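Local coordinates for transcriptional regulator, MarR family (Listeria monocytogenes str. 4b, PDB 2QWW), which probably binds DNA through a winged helix-turn-helix domain and represses transcription as a dimer, as other MarR-family regulators do, at residues 77-81 against 82-86; 144-147 against 148-152. All blocks are in the same frame, centred on the assembly; numbering follows the deposited sequence.

Contact 1: 77-81 against 82-86; sequences DGLIS and LGLVV
The carbonyl oxygen of Leu79 accepts two amide N-H groups, one of them weakly, from the chain that leaves the helix. Leu84 N binds Leu79 O at 3.0 Å, almost in line with the carbonyl bond (C=O...N 176°). Val85 N adds a weak bond to the same Leu79 O at 3.4 Å. Leu82 N closes a last helical turn on Gly78 O at 3.0 Å. Gly83 N turns to Ile80 O at 3.1 Å and lies well above the carbonyl plane. Gly83 has positive phi (72°), and the turn is a Schellman motif that ends helix 69-81.

The CB of Leu79 packs on CG1 of Val85 at 3.8 Å. The CD2 of Leu79 meets CD1 of Leu84 at 4.1 Å, with the two leucines crossing at about a right angle. Leu79 also rests on Met46 and Ile47 of helix 41-52, and Leu84 on Leu110 of helix 105-115. Within the last turn, Ser81 OG bonds back to Asp77 O at 3.0 Å. This hydroxyl sits beside its own backbone N, anti to the carbonyl carbon (chi1 -59°). It approaches the face of the Asp77 carbonyl opposite to the one that Ser81 N uses.

The carbonyls of Gly78, Leu79 and Ile80 thus all find amide donors within the turn, while the apolar side chains of Leu79, Leu84 and Val85 are buried together.

Contact 2: 144-147 against 148-152; sequences KKVE and TLLKK
Glu147 reaches Lys151 one turn further along the helix, and the two side chains run side by side in the same direction. The glutamate sends CG anti to its backbone N (chi1 179°) and stays extended. Lys151 is also extended beyond CG, and its NZ binds Glu147 OE2 at 2.9 Å. The ammonium meets the anti side of the carboxylate, 25° out of its plane. Lys144 comes to the other oxygen by a different route. Its chain bends at chi2 (80°) and again at chi4, which brings NZ to Glu147 OE1 in a weak bond of 3.4 Å. One carboxylate therefore bridges two lysines and probably balances part of the charge of both.

Thr148 places its hydroxyl between its backbone N and carbonyl carbon. From there OG1 donates to Lys145 O at 2.6 Å, and Leu149 N binds that same Lys145 O at 2.9 Å. The end of Lys144 packs on the threonine methyl, the two side chains crossing at about a right angle. On the apolar side, Val146 CG1 touches Leu150 CD1 at 4.0 Å, and these side chains again lie side by side and point the same way.

All of this lies near the C-terminal end of helix 133-150, against the second subunit. Ser21 of the second subunit bonds to Glu147 OE2, so the glutamate that joins the two lysines is also tied to that subunit. Val146 packs on Leu139 of the second subunit, and Lys145 on its Leu131.

Overall arrangement
From the N terminus the chain runs through helices 8-37 and 41-52, strand 56-57 and helix 58-65 before helix 69-81. Contact 1 closes the short turn from that helix into strand 85-87, an edge strand of the small antiparallel sheet. Strand 100-103 follows, then helices 105-115, 118-128 and 133-150. Contact 2 lies near the end of the last helix and closes only helical turns. The two contacts are in series and neither nest nor cross. The centres of contact 1 and contact 2 are about 38 Å apart, on opposite sides of the chain's centre. Contact 1 belongs to the probable DNA-binding domain, and contact 2 to the helices that meet the second subunit, as in the dimers of this family.

Contact 1: 77-81 against 82-86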
# COMPACT_ATOMS: atom_id res chain seq x y z
N ASP A 77 -23.06 -3.25 -4.77
CA ASP A 77 -24.23 -2.85 -5.55
C ASP A 77 -23.85 -1.76 -6.57
O ASP A 77 -24.36 -1.76 -7.68
CB ASP A 77 -25.40 -2.41 -4.66
CG ASP A 77 -26.76 -2.70 -5.31
OD1 ASP A 77 -26.89 -2.56 -6.55
OD2 ASP A 77 -27.70 -3.08 -4.58
N GLY A 78 -22.94 -0.88 -6.19
CA GLY A 78 -22.42 0.15 -7.09
C GLY A 78 -21.72 -0.44 -8.30
O GLY A 78 -21.97 -0.03 -9.43
N LEU A 79 -20.84 -1.42 -8.09
CA LEU A 79 -20.16 -2.08 -9.19
C LEU A 79 -21.11 -2.86 -10.05
O LEU A 79 -20.83 -3.04 -11.22
CB LEU A 79 -19.05 -3.00 -8.72
CG LEU A 79 -17.88 -2.36 -7.98
CD1 LEU A 79 -16.90 -3.45 -7.64
CD2 LEU A 79 -17.23 -1.28 -8.80
N ILE A 80 -22.21 -3.34 -9.49
CA ILE A 80 -23.26 -4.00 -10.30
C ILE A 80 -24.03 -2.95 -11.11
O ILE A 80 -24.38 -3.18 -12.29
CB ILE A 80 -24.25 -4.81 -9.43
CG1 ILE A 80 -23.56 -6.02 -8.83
CG2 ILE A 80 -25.44 -5.30 -10.26
CD1 ILE A 80 -24.33 -6.71 -7.76
N SER A 81 -24.32 -1.80 -10.49
CA SER A 81 -25.03 -0.70 -11.20
C SER A 81 -24.23 -0.27 -12.43
O SER A 81 -24.80 -0.06 -13.49
CB SER A 81 -25.29 0.52 -10.31
OG SER A 81 -26.07 0.20 -9.18
N LEU A 82 -22.91 -0.16 -12.28
CA LEU A 82 -22.00 0.23 -13.37
C LEU A 82 -21.68 -0.86 -14.41
O LEU A 82 -20.88 -0.63 -15.31
CB LEU A 82 -20.68 0.72 -12.79
CG LEU A 82 -20.77 1.97 -11.91
CD1 LEU A 82 -19.42 2.25 -11.33
CD2 LEU A 82 -21.28 3.17 -12.72
N GLY A 83 -22.28 -2.05 -14.26
CA GLY A 83 -22.07 -3.17 -15.17
C GLY A 83 -20.71 -3.84 -15.08
O GLY A 83 -20.34 -4.61 -15.96
N LEU A 84 -19.97 -3.61 -14.01
CA LEU A 84 -18.63 -4.16 -13.89
C LEU A 84 -18.56 -5.54 -13.24
O LEU A 84 -17.56 -6.24 -13.39
CB LEU A 84 -17.76 -3.17 -13.13
CG LEU A 84 -17.77 -1.76 -13.72
CD1 LEU A 84 -16.90 -0.91 -12.90
CD2 LEU A 84 -17.33 -1.76 -15.18
N VAL A 85 -19.58 -5.94 -12.50
CA VAL A 85 -19.60 -7.26 -11.88
C VAL A 85 -20.93 -7.86 -12.16
O VAL A 85 -21.91 -7.13 -12.33
CB VAL A 85 -19.38 -7.24 -10.35
CG1 VAL A 85 -18.14 -6.46 -9.98
CG2 VAL A 85 -20.56 -6.69 -9.63
N VAL A 86 -20.99 -9.18 -12.16
CA VAL A 86 -22.25 -9.88 -12.37
C VAL A 86 -22.46 -10.86 -11.23
O VAL A 86 -21.52 -11.52 -10.80
CB VAL A 86 -22.27 -10.59 -13.73
CG1 VAL A 86 -21.88 -9.60 -14.81
CG2 VAL A 86 -21.32 -11.74 -13.76

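Contact 2: 144-147 against 148-152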
# COMPACT_ATOMS: atom_id res chain seq x y z
N LYS A 144 15.48 -6.85 -8.74
CA LYS A 144 15.03 -8.22 -8.93
C LYS A 144 15.80 -9.16 -7.99
O LYS A 144 15.22 -10.08 -7.40
CB LYS A 144 15.25 -8.63 -10.38
CG LYS A 144 14.65 -9.97 -10.81
CD LYS A 144 13.16 -9.85 -11.10
CE LYS A 144 12.45 -11.21 -11.07
NZ LYS A 144 12.40 -11.77 -9.68
N LYS A 145 17.10 -8.92 -7.82
CA LYS A 145 17.90 -9.72 -6.91
C LYS A 145 17.37 -9.57 -5.49
O LYS A 145 17.21 -10.56 -4.76
CB LYS A 145 19.36 -9.31 -7.00
CG LYS A 145 20.33 -10.16 -6.21
CD LYS A 145 21.77 -9.76 -6.51
CE LYS A 145 22.29 -10.39 -7.79
NZ LYS A 145 22.51 -11.85 -7.63
N VAL A 146 17.06 -8.34 -5.11
CA VAL A 146 16.56 -8.05 -3.77
C VAL A 146 15.24 -8.80 -3.50
O VAL A 146 15.07 -9.39 -2.44
CB VAL A 146 16.42 -6.52 -3.51
CG1 VAL A 146 15.78 -6.25 -2.14
CG2 VAL A 146 17.77 -5.82 -3.57
N GLU A 147 14.32 -8.74 -4.45
CA GLU A 147 13.04 -9.42 -4.36
C GLU A 147 13.25 -10.92 -4.21
O GLU A 147 12.61 -11.54 -3.37
CB GLU A 147 12.25 -9.17 -5.63
CG GLU A 147 10.90 -9.85 -5.69
CD GLU A 147 10.31 -9.90 -7.09
OE1 GLU A 147 10.87 -9.27 -8.02
OE2 GLU A 147 9.26 -10.57 -7.27
N THR A 148 14.14 -11.49 -5.02
CA THR A 148 14.40 -12.93 -5.00
C THR A 148 14.95 -13.36 -3.66
O THR A 148 14.52 -14.37 -3.11
CB THR A 148 15.30 -13.38 -6.18
OG1 THR A 148 16.47 -12.58 -6.23
CG2 THR A 148 14.59 -13.21 -7.49
N LEU A 149 15.88 -12.59 -3.11
CA LEU A 149 16.46 -12.90 -1.81
C LEU A 149 15.48 -12.72 -0.66
O LEU A 149 15.58 -13.42 0.35
CB LEU A 149 17.70 -12.04 -1.57
CG LEU A 149 18.88 -12.35 -2.49
CD1 LEU A 149 19.98 -11.31 -2.31
CD2 LEU A 149 19.40 -13.79 -2.25
N LEU A 150 14.58 -11.75 -0.77
CA LEU A 150 13.53 -11.54 0.25
C LEU A 150 12.60 -12.75 0.34
O LEU A 150 12.24 -13.18 1.43
CB LEU A 150 12.69 -10.30 -0.08
CG LEU A 150 13.31 -8.95 0.26
CD1 LEU A 150 12.49 -7.84 -0.40
CD2 LEU A 150 13.39 -8.77 1.75
N LYS A 151 12.24 -13.29 -0.83
CA LYS A 151 11.39 -14.46 -0.93
C LYS A 151 12.01 -15.75 -0.42
O LYS A 151 11.29 -16.74 -0.29
CB LYS A 151 10.94 -14.67 -2.39
CG LYS A 151 9.98 -13.65 -2.89
CD LYS A 151 9.66 -13.86 -4.37
CE LYS A 151 8.55 -12.92 -4.81
NZ LYS A 151 8.20 -13.04 -6.27
N LYS A 152 13.31 -15.78 -0.15
CA LYS A 152 13.98 -16.99 0.33
C LYS A 152 13.89 -17.19 1.83
O LYS A 152 13.54 -18.29 2.28
CB LYS A 152 15.45 -17.02 -0.13
CG LYS A 152 15.57 -17.28 -1.62
CD LYS A 152 16.99 -17.20 -2.13
CE LYS A 152 17.05 -17.50 -3.62
NZ LYS A 152 18.43 -17.37 -4.15